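Local atomic coordinates of cellulosomal scaffoldin adaptor protein B (Acetivibrio cellulolyticus, PDB entry 4UYP), a protein that binds calcium and, through its C-terminal type I dockerin module, a cohesin of the anchoring scaffoldin ScaC, in the cell-surface attachment of cellulosomes. Residues G11-I16 with D59-K64; R22-G27 with G47-N52. The protein carries 2 engineered substitutions. One frame throughout, in Å; residues are numbered along the deposited sequence. Where two conformers were deposited one is given.

Contact 1 of 2, residues G11-I16 with D59-K64. Engineered in segment 11-16: Ser15 (natural residue Ile), Ile16 (natural residue Asn). With CA (calcium ion), chain L; SO4 (sulfate ion), chain M.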
loop_
_atom_site.group_PDB
_atom_site.type_symbol
_atom_site.label_atom_id
_atom_site.label_comp_id
_atom_site.label_asym_id
_atom_site.label_seq_id
_atom_site.Cartn_x
_atom_site.Cartn_y
_atom_site.Cartn_z
ATOM N N GLY B 11 24.008 -2.812 22.035
ATOM C CA GLY B 11 25.158 -3.695 22.260
ATOM C C GLY B 11 24.824 -5.165 22.512
ATOM O O GLY B 11 25.751 -5.979 22.746
ATOM N N SER B 12 23.505 -5.536 22.521
ATOM C CA SER B 12 23.102 -6.837 22.863
ATOM C C SER B 12 21.901 -7.232 21.987
ATOM O O SER B 12 21.072 -6.350 21.802
ATOM C CB SER B 12 22.603 -6.734 24.279
ATOM O OG SER B 12 22.310 -7.957 24.839
ATOM N N VAL B 13 21.808 -8.487 21.551
ATOM C CA VAL B 13 20.615 -8.945 20.831
ATOM C C VAL B 13 19.682 -9.548 21.861
ATOM O O VAL B 13 19.978 -10.504 22.574
ATOM C CB VAL B 13 21.011 -9.993 19.793
ATOM C CG1 VAL B 13 19.771 -10.335 18.962
ATOM C CG2 VAL B 13 22.074 -9.384 18.856
ATOM N N ARG B 14 18.471 -8.957 21.939
ATOM C CA ARG B 14 17.532 -9.217 23.038
ATOM C C ARG B 14 16.143 -9.353 22.461
ATOM O O ARG B 14 15.875 -8.965 21.351
ATOM C CB ARG B 14 17.491 -8.052 24.024
ATOM C CG ARG B 14 18.861 -7.649 24.528
ATOM C CD ARG B 14 19.343 -8.842 25.328
ATOM N NE ARG B 14 18.889 -8.912 26.689
ATOM C CZ ARG B 14 19.198 -8.043 27.706
ATOM N NH1 ARG B 14 20.039 -7.014 27.488
ATOM N NH2 ARG B 14 18.666 -8.190 28.967
ATOM N N SER B 15 15.252 -9.839 23.303
ATOM C CA SER B 15 13.835 -10.038 22.851
ATOM C C SER B 15 13.241 -8.807 22.214
ATOM O O SER B 15 12.465 -8.836 21.203
ATOM C CB SER B 15 12.960 -10.501 23.984
ATOM O OG SER B 15 13.347 -11.812 24.379
ATOM N N ILE B 16 13.520 -7.650 22.854
ATOM C CA ILE B 16 12.902 -6.405 22.380
ATOM C C ILE B 16 13.321 -6.048 20.969
ATOM O O ILE B 16 12.596 -5.413 20.226
ATOM C CB ILE B 16 13.137 -5.254 23.378
ATOM C CG1 ILE B 16 12.142 -4.071 23.179
ATOM C CG2 ILE B 16 14.582 -4.752 23.297
ATOM C CD1 ILE B 16 10.669 -4.441 23.547
ATOM N N ASP B 59 14.260 -16.029 17.424
ATOM C CA ASP B 59 14.770 -17.437 17.515
ATOM C C ASP B 59 16.223 -17.426 17.897
ATOM O O ASP B 59 16.615 -18.386 18.616
ATOM C CB ASP B 59 14.502 -18.163 16.208
ATOM C CG ASP B 59 13.006 -18.399 15.955
ATOM O OD1 ASP B 59 12.170 -18.149 16.873
ATOM O OD2 ASP B 59 12.693 -18.869 14.860
ATOM N N TYR B 60 17.008 -16.472 17.502
ATOM C CA TYR B 60 18.392 -16.405 18.028
ATOM C C TYR B 60 18.367 -16.163 19.548
ATOM O O TYR B 60 19.109 -16.806 20.328
ATOM C CB TYR B 60 19.141 -15.250 17.325
ATOM C CG TYR B 60 20.498 -14.941 17.855
ATOM C CD1 TYR B 60 21.592 -15.629 17.329
ATOM C CD2 TYR B 60 20.706 -14.002 18.838
ATOM C CE1 TYR B 60 22.873 -15.415 17.818
ATOM C CE2 TYR B 60 22.020 -13.728 19.263
ATOM C CZ TYR B 60 23.078 -14.449 18.739
ATOM O OH TYR B 60 24.350 -14.113 19.304
ATOM N N VAL B 61 17.569 -15.186 20.000
ATOM C CA VAL B 61 17.497 -14.885 21.425
ATOM C C VAL B 61 17.156 -16.149 22.206
ATOM O O VAL B 61 17.697 -16.390 23.297
ATOM C CB VAL B 61 16.509 -13.736 21.680
ATOM C CG1 VAL B 61 16.302 -13.591 23.186
ATOM C CG2 VAL B 61 17.104 -12.437 21.112
ATOM N N LEU B 62 16.201 -16.930 21.685
ATOM C CA LEU B 62 15.691 -18.128 22.398
ATOM C C LEU B 62 16.648 -19.313 22.258
ATOM O O LEU B 62 16.357 -20.359 22.878
ATOM C CB LEU B 62 14.273 -18.457 21.906
ATOM C CG LEU B 62 13.281 -17.345 22.184
ATOM C CD1 LEU B 62 11.892 -17.691 21.669
ATOM C CD2 LEU B 62 13.133 -16.971 23.694
ATOM N N GLY B 63 17.657 -19.209 21.443
ATOM C CA GLY B 63 18.619 -20.281 21.392
ATOM C C GLY B 63 18.348 -21.320 20.342
ATOM O O GLY B 63 18.964 -22.376 20.373
ATOM N N LYS B 64 17.489 -21.068 19.358
ATOM C CA LYS B 64 17.259 -22.021 18.275
ATOM C C LYS B 64 18.371 -21.968 17.281
ATOM O O LYS B 64 18.770 -23.034 16.704
ATOM C CB LYS B 64 15.929 -21.633 17.537
ATOM C CG LYS B 64 15.653 -22.548 16.339
ATOM C CD LYS B 64 14.692 -21.912 15.354
ATOM C CE LYS B 64 14.638 -22.690 14.040
ATOM N NZ LYS B 64 13.744 -23.918 14.188
HETATM CA CA CA L . 19.537 -4.619 21.375
HETATM S S SO4 M . 14.144 -24.750 10.537
HETATM O O1 SO4 M . 13.389 -25.613 9.597
HETATM O O2 SO4 M . 13.975 -23.305 10.134
HETATM O O3 SO4 M . 15.603 -25.148 10.606
HETATM O O4 SO4 M . 13.609 -24.928 11.894
HETATM O O HOH W 1 17.849 -4.582 23.091
#

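Contact 2 of 2, residues R22-G27 with G47-N52. With CA (calcium ion), chain K.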
loop_
_atom_site.group_PDB
_atom_site.type_symbol
_atom_site.label_atom_id
_atom_site.label_comp_id
_atom_site.label_asym_id
_atom_site.label_seq_id
_atom_site.Cartn_x
_atom_site.Cartn_y
_atom_site.Cartn_z
ATOM N N ARG B 22 9.311 -6.227 14.330
ATOM C CA ARG B 22 7.861 -6.391 14.091
ATOM C C ARG B 22 7.124 -4.990 14.014
ATOM O O ARG B 22 6.244 -4.814 13.122
ATOM C CB ARG B 22 7.309 -7.312 15.170
ATOM C CG ARG B 22 5.791 -7.572 14.965
ATOM C CD ARG B 22 5.331 -8.553 16.034
ATOM N NE ARG B 22 5.329 -7.911 17.357
ATOM C CZ ARG B 22 5.328 -8.596 18.492
ATOM N NH1 ARG B 22 5.458 -9.911 18.550
ATOM N NH2 ARG B 22 5.180 -7.891 19.603
ATOM N N ASP B 23 7.529 -4.046 14.840
ATOM C CA ASP B 23 6.885 -2.684 14.791
ATOM C C ASP B 23 7.147 -2.123 13.439
ATOM O O ASP B 23 6.254 -1.411 12.880
ATOM C CB ASP B 23 7.494 -1.764 15.853
ATOM C CG ASP B 23 7.002 -2.016 17.221
ATOM O OD1 ASP B 23 6.048 -2.764 17.438
ATOM O OD2 ASP B 23 7.742 -1.380 18.103
ATOM N N TYR B 24 8.356 -2.277 12.837
ATOM C CA TYR B 24 8.586 -1.758 11.506
ATOM C C TYR B 24 7.732 -2.409 10.415
ATOM O O TYR B 24 7.140 -1.744 9.531
ATOM C CB TYR B 24 10.107 -1.965 11.153
ATOM C CG TYR B 24 10.568 -1.289 9.920
ATOM C CD1 TYR B 24 10.456 -1.898 8.660
ATOM C CD2 TYR B 24 11.100 0.036 10.007
ATOM C CE1 TYR B 24 10.842 -1.241 7.492
ATOM C CE2 TYR B 24 11.558 0.608 8.832
ATOM C CZ TYR B 24 11.378 0.010 7.597
ATOM O OH TYR B 24 11.810 0.714 6.462
ATOM N N VAL B 25 7.640 -3.763 10.471
ATOM C CA VAL B 25 6.806 -4.467 9.540
ATOM C C VAL B 25 5.322 -4.046 9.634
ATOM O O VAL B 25 4.633 -3.918 8.591
ATOM C CB VAL B 25 7.027 -5.984 9.754
ATOM C CG1 VAL B 25 6.072 -6.724 8.817
ATOM C CG2 VAL B 25 8.465 -6.379 9.433
ATOM N N LEU B 26 4.866 -3.860 10.862
ATOM C CA LEU B 26 3.471 -3.409 11.134
ATOM C C LEU B 26 3.221 -1.993 10.661
ATOM O O LEU B 26 2.049 -1.585 10.505
ATOM C CB LEU B 26 3.169 -3.535 12.604
ATOM C CG LEU B 26 2.932 -4.961 13.203
ATOM C CD1 LEU B 26 2.997 -4.928 14.716
ATOM C CD2 LEU B 26 1.636 -5.553 12.683
ATOM N N GLY B 27 4.281 -1.213 10.508
ATOM C CA GLY B 27 4.089 0.206 10.137
ATOM C C GLY B 27 3.969 1.106 11.330
ATOM O O GLY B 27 3.672 2.307 11.122
ATOM N N GLY B 47 18.248 -7.679 1.950
ATOM C CA GLY B 47 18.083 -6.312 1.548
ATOM C C GLY B 47 16.788 -5.617 1.900
ATOM O O GLY B 47 16.688 -4.396 1.777
ATOM N N SER B 48 15.858 -6.401 2.504
ATOM C CA SER B 48 14.565 -5.869 2.939
ATOM C C SER B 48 14.311 -6.321 4.344
ATOM O O SER B 48 14.798 -7.396 4.782
ATOM C CB SER B 48 13.390 -6.345 2.121
ATOM O OG SER B 48 13.427 -5.814 0.780
ATOM N N ILE B 49 13.599 -5.473 5.104
ATOM C CA ILE B 49 13.135 -5.866 6.434
ATOM C C ILE B 49 11.736 -6.509 6.281
ATOM O O ILE B 49 10.809 -5.867 5.746
ATOM C CB ILE B 49 13.136 -4.666 7.340
ATOM C CG1 ILE B 49 14.498 -3.929 7.250
ATOM C CG2 ILE B 49 12.891 -5.048 8.796
ATOM C CD1 ILE B 49 14.643 -2.803 8.270
ATOM N N LYS B 50 11.604 -7.752 6.692
ATOM C CA LYS B 50 10.353 -8.500 6.575
ATOM C C LYS B 50 10.125 -9.247 7.813
ATOM O O LYS B 50 10.932 -9.312 8.739
ATOM C CB LYS B 50 10.388 -9.438 5.404
ATOM C CG LYS B 50 10.700 -8.763 4.030
ATOM C CD LYS B 50 10.808 -9.759 2.911
ATOM C CE LYS B 50 9.495 -10.347 2.562
ATOM N NZ LYS B 50 9.583 -11.259 1.364
ATOM N N ILE B 51 8.897 -9.846 7.940
ATOM C CA ILE B 51 8.571 -10.499 9.185
ATOM C C ILE B 51 9.554 -11.624 9.564
ATOM O O ILE B 51 9.699 -11.889 10.771
ATOM C CB ILE B 51 7.044 -11.001 9.168
ATOM C CG1 ILE B 51 6.522 -11.400 10.596
ATOM C CG2 ILE B 51 6.865 -12.146 8.198
ATOM C CD1 ILE B 51 6.653 -10.291 11.615
ATOM N N ASN B 52 10.113 -12.298 8.556
ATOM C CA ASN B 52 10.987 -13.383 9.011
ATOM C C ASN B 52 12.259 -12.851 9.640
ATOM O O ASN B 52 12.813 -13.580 10.476
ATOM C CB ASN B 52 11.357 -14.248 7.800
ATOM C CG ASN B 52 12.282 -13.542 6.832
ATOM O OD1 ASN B 52 12.056 -12.395 6.407
ATOM N ND2 ASN B 52 13.392 -14.225 6.444
HETATM CA CA CA K . 15.549 -9.481 5.419
HETATM O O HOH W 2 13.783 -11.021 4.825
#

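Contact 1 of 2, residues G11-I16 with D59-K64
Val13 holds CG1 anti to its backbone N and beside its own carbonyl carbon (chi1 -174°), facing Tyr60 and Val61, whereas Val61 sends CG1, anti to N, toward Ser15 and CG2, beside N, toward Arg14. Val13 CG1 lies 3.8 Å from Tyr60 CD2, meeting the ring obliquely, and 4.0 Å from Val61 CG2. The side chains of Val13 and Tyr60 cross at about a right angle. Val61 CG2 also presses on the main chain, 3.5 Å from Arg14 C, while CG1 borders Ser15, an engineered residue. A short branched valine suits this place because one methyl of Val61 can lie against the Arg14 carbonyl carbon while Val13 meets Tyr60. Segment 11-16 lies in the later part of the dockerin's first EF-hand-like calcium loop: Ser12 O binds the calcium at 2.4 Å, alongside Asp6, Asp8, Asn10, Asp17 and a water. At Gly11's backbone angles a side chain would jam against the preceding carbonyl O, which calls for glycine. Gly63, with positive phi, forms a Schellman motif at the C-terminal turn, with Gly63 N bonded to Tyr60 O and Lys64 N to Asp59 O. The Tyr60 ring also meets Phe68, and Asp59 OD2 hydrogen-bonds Tyr32 of the ScaC chain.

Contact 2 of 2, residues R22-G27 with G47-N52
The last turn of helix 15-26 comes up against the second calcium loop where Val25 and Lys50 bring their CA atoms to 6.1 Å, and Lys50 is the N-cap residue of helix 51-61. Val25 turns both branches to use: CG2 rests on the peptide that starts this helix, 3.7 Å from Lys50 C, and CG1 approaches Ile51 CB. Beside it Tyr24, its CG anti to the backbone N (chi1 -170°), crosses Ile49 at about a right angle. In one of the two conformers of Ile49, the methyl CD1 sits over one ring face, 4.3 Å from the centroid of the Tyr24 ring and 14° off its normal, a CH-pi contact. The branched isoleucine thereby puts CD1 over the face, offset toward the rim, and CG2 4.0 Å from Tyr24 CD1. Next to these apolar groups Ser48 O binds the calcium at 2.3 Å, and Asn52 OD1 accepts a 2.7 Å hydrogen bond from water 2, itself a ligand. The polar ends of Arg22 and Lys50 serve the interface, in salt bridges to Glu78 and Glu128 of a ScaC chain. Helix 37-41 flanks the packing through Met38, which touches both Tyr24 and Ile49, while Phe32 of the linking loop meets the Tyr24 ring.

Overall arrangement
Contacts 1 and 2 join the same two helices, 15-26 and 51-61, from opposite sides of the chain's centre, about 16 Å apart between centres. Each sets the C-terminal turn of one helix against the calcium loop and helix start of the other, so the pair reflects the duplicated sequence of a type I dockerin; contact 2 is nested within the loop closed by contact 1. Apolar packing carries both, but contact 1 is a surface contact, and engineered Ser15 borders its valine. Contact 2 is partly buried, with a CH-pi contact and more extensive links to ScaC; Ile51 holds the place that Ser15 has in contact 1, where the natural residue is also isoleucine.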